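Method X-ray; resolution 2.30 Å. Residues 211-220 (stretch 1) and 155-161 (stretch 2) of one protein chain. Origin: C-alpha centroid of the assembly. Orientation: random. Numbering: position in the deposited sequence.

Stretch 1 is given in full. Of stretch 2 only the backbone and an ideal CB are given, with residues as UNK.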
# COMPACT_ATOMS: atom_id res chain seq x y z
N GLU A 211 12.20 23.71 21.31
CA GLU A 211 11.70 25.07 21.44
C GLU A 211 11.09 25.70 20.18
O GLU A 211 10.64 26.85 20.22
CB GLU A 211 12.81 25.96 22.01
CG GLU A 211 13.04 25.73 23.51
CD GLU A 211 14.37 26.26 24.02
OE1 GLU A 211 14.88 27.25 23.46
OE2 GLU A 211 14.90 25.69 24.99
N LEU A 212 11.07 24.96 19.08
CA LEU A 212 10.50 25.46 17.83
C LEU A 212 9.43 24.53 17.28
O LEU A 212 9.19 24.52 16.07
CB LEU A 212 11.58 25.65 16.75
CG LEU A 212 12.63 26.77 16.82
CD1 LEU A 212 11.95 28.11 17.11
CD2 LEU A 212 13.64 26.45 17.88
N ARG A 213 8.78 23.75 18.13
CA ARG A 213 7.78 22.83 17.62
C ARG A 213 6.62 23.51 16.90
O ARG A 213 6.20 23.06 15.83
CB ARG A 213 7.21 21.93 18.72
CG ARG A 213 6.35 20.83 18.09
CD ARG A 213 5.33 20.19 19.00
NE ARG A 213 5.88 19.06 19.73
CZ ARG A 213 5.25 17.90 19.90
NH1 ARG A 213 4.05 17.69 19.38
NH2 ARG A 213 5.83 16.94 20.59
N GLU A 214 6.10 24.60 17.47
CA GLU A 214 4.98 25.30 16.83
C GLU A 214 5.35 25.77 15.44
O GLU A 214 4.55 25.65 14.51
CB GLU A 214 4.53 26.49 17.69
CG GLU A 214 4.11 26.09 19.09
CD GLU A 214 3.21 24.87 19.08
OE1 GLU A 214 2.12 24.93 18.47
OE2 GLU A 214 3.60 23.84 19.68
N GLU A 215 6.56 26.30 15.29
CA GLU A 215 7.01 26.75 13.98
C GLU A 215 7.03 25.59 12.98
O GLU A 215 6.68 25.77 11.82
CB GLU A 215 8.41 27.37 14.08
CG GLU A 215 8.43 28.78 14.69
CD GLU A 215 8.40 28.80 16.21
OE1 GLU A 215 8.13 27.75 16.83
OE2 GLU A 215 8.63 29.88 16.79
N VAL A 216 7.44 24.41 13.44
CA VAL A 216 7.48 23.23 12.58
C VAL A 216 6.06 22.78 12.27
O VAL A 216 5.73 22.44 11.13
CB VAL A 216 8.23 22.06 13.27
CG1 VAL A 216 8.02 20.76 12.47
CG2 VAL A 216 9.72 22.37 13.38
N ASN A 217 5.20 22.79 13.29
CA ASN A 217 3.82 22.38 13.13
C ASN A 217 3.10 23.16 12.04
O ASN A 217 2.25 22.61 11.34
CB ASN A 217 3.07 22.53 14.46
CG ASN A 217 1.74 21.80 14.46
OD1 ASN A 217 0.70 22.38 14.76
ND2 ASN A 217 1.77 20.52 14.14
N ARG A 218 3.43 24.45 11.88
CA ARG A 218 2.79 25.27 10.85
C ARG A 218 3.06 24.70 9.47
O ARG A 218 2.17 24.66 8.62
CB ARG A 218 3.31 26.72 10.88
CG ARG A 218 2.92 27.51 12.11
CD ARG A 218 3.30 28.99 11.95
NE ARG A 218 2.54 29.64 10.88
CZ ARG A 218 2.62 30.94 10.60
NH1 ARG A 218 3.42 31.73 11.30
NH2 ARG A 218 1.89 31.45 9.62
N ILE A 219 4.29 24.25 9.25
CA ILE A 219 4.66 23.67 7.98
C ILE A 219 3.95 22.33 7.80
O ILE A 219 3.40 22.06 6.74
CB ILE A 219 6.19 23.47 7.88
CG1 ILE A 219 6.89 24.83 8.05
CG2 ILE A 219 6.56 22.83 6.55
CD1 ILE A 219 8.41 24.77 7.90
N LEU A 220 3.94 21.51 8.86
CA LEU A 220 3.30 20.20 8.81
C LEU A 220 1.80 20.29 8.48
O LEU A 220 1.29 19.47 7.72
CB LEU A 220 3.49 19.45 10.14
CG LEU A 220 2.68 18.14 10.26
CD1 LEU A 220 3.09 17.17 9.16
CD2 LEU A 220 2.88 17.52 11.63
N UNK A 155 17.16 19.51 8.42
CA UNK A 155 16.38 20.05 7.31
C UNK A 155 15.35 21.07 7.80
O UNK A 155 15.15 22.10 7.16
CB UNK A 155 15.68 18.92 6.56
N UNK A 156 14.72 20.79 8.93
CA UNK A 156 13.74 21.71 9.50
C UNK A 156 14.48 22.93 10.06
O UNK A 156 13.97 24.05 10.01
CB UNK A 156 12.91 21.02 10.59
N UNK A 157 15.67 22.71 10.60
CA UNK A 157 16.44 23.82 11.14
C UNK A 157 16.82 24.78 10.02
O UNK A 157 16.76 25.99 10.18
CB UNK A 157 17.69 23.31 11.86
N UNK A 158 17.21 24.23 8.87
CA UNK A 158 17.60 25.08 7.76
C UNK A 158 16.49 25.98 7.26
O UNK A 158 16.74 27.15 6.97
CB UNK A 158 18.11 24.21 6.60
N UNK A 159 15.27 25.46 7.17
CA UNK A 159 14.20 26.32 6.67
C UNK A 159 13.82 27.36 7.71
O UNK A 159 13.59 28.52 7.36
CB UNK A 159 12.98 25.49 6.28
N UNK A 160 13.74 26.97 8.98
CA UNK A 160 13.40 27.93 10.02
C UNK A 160 14.47 29.03 10.09
O UNK A 160 14.16 30.19 10.33
CB UNK A 160 13.26 27.23 11.37
N UNK A 161 15.72 28.65 9.89
CA UNK A 161 16.80 29.63 9.90
C UNK A 161 16.63 30.58 8.71
O UNK A 161 16.70 31.80 8.86
CB UNK A 161 18.16 28.94 9.85

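Stretch 2 is helical throughout and crosses the helix of stretch 1 (213-220) at 94°, with the axes 10.9 Å apart at closest approach. In so steep a crossing only a few positions can touch, and the surface that stretch 1 offers them is largely apolar: Leu212, the CB of Glu215, Val216 and Ile219.

At position 155 the ideal CB has nothing of stretch 1 within 5.5 Å, so the contact sets no demand on size or polarity, and any residue at ease in a helix would do. It is Gln155, whose OE1 is hydrogen-bonded elsewhere in the structure.

Position 156 is different. Its CA-to-CB bond points toward stretch 1, its CA lies 7.1 Å from the CA of Val216, and the ideal CB is already 4.4 Å from Val216 CG2. The neighbour is a branched hydrocarbon with no donor or acceptor to offer. A small apolar side chain suits such a place, since a methyl group reaches the surface without further extension. The residue is Ala156, and its CB rests 4.5 Å from Val216 CG2, a loose apolar contact.

At position 157 the CA-to-CB bond points away from stretch 1, which therefore leaves the choice wide; the residue is Ala157. Position 158 is likewise out of reach, and a polar or charged residue is as compatible with this contact as an apolar one. It is Glu158, with OE2 hydrogen-bonded elsewhere in the structure.

Position 159 again points toward stretch 1, and its ideal CB is 4.9 Å from Ile219 CD1. That gap leaves room for a modest side chain, such as valine, threonine or serine. Because the neighbour is a methyl group, a hydroxyl placed here would need its hydrogen bond from another source, and a helix can supply one through the carbonyl a turn earlier. Thr159 does so: with chi1 in the p well, OG1 donates to Ala156 O at 3.3 Å. The same OG1 lies 3.9 Å from Ile219 CD1, a packing contact.

Position 160 also points toward stretch 1, but no atom there comes within 5.5 Å of the ideal CB. The space ahead is bordered by Leu212, Glu215 and Val216, so a longer apolar side chain, leucine or methionine for instance, is needed to cross it. Leu160, with chi1 m and chi2 t, fills the role. Its CD1 meets Leu212 CB at 3.9 Å and Val216 CG2 at 4.0 Å, and its CD2 packs 3.9 Å from Glu215 CB. The CA-to-CB bond of Glu215 points toward stretch 2 while the end of its side chain leads away, so an aliphatic CB, not the carboxylate, meets the leucine. Leu160 has the largest covered area of any residue here, 86 Å² of the 218 Å² buried in all.

Position 161 is out of reach of stretch 1, which neither favours nor excludes a bulky side chain. The residue is Phe161, and its ring takes no part in the contact.

Stretch 2 (155-161) QAAETLF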
# COMPACT_ATOMS: atom_id res chain seq x y z
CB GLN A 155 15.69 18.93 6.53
CG GLN A 155 16.68 18.02 5.80
CD GLN A 155 17.71 18.81 5.00
OE1 GLN A 155 17.37 19.52 4.05
NE2 GLN A 155 18.98 18.69 5.39
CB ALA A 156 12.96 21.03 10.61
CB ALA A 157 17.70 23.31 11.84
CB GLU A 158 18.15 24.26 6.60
CG GLU A 158 19.42 23.51 6.94
CD GLU A 158 20.14 23.00 5.71
OE1 GLU A 158 19.47 22.46 4.80
OE2 GLU A 158 21.38 23.12 5.67
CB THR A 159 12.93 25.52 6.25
OG1 THR A 159 12.24 25.05 7.41
CG2 THR A 159 13.31 24.36 5.39
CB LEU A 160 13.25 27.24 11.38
CG LEU A 160 12.09 26.24 11.45
CD1 LEU A 160 11.95 25.68 12.87
CD2 LEU A 160 10.81 26.95 11.04
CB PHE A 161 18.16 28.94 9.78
CG PHE A 161 19.29 29.89 9.49
CD1 PHE A 161 19.74 30.77 10.47
CD2 PHE A 161 19.86 29.94 8.22
CE1 PHE A 161 20.74 31.70 10.19
CE2 PHE A 161 20.86 30.87 7.93
CZ PHE A 161 21.30 31.75 8.92
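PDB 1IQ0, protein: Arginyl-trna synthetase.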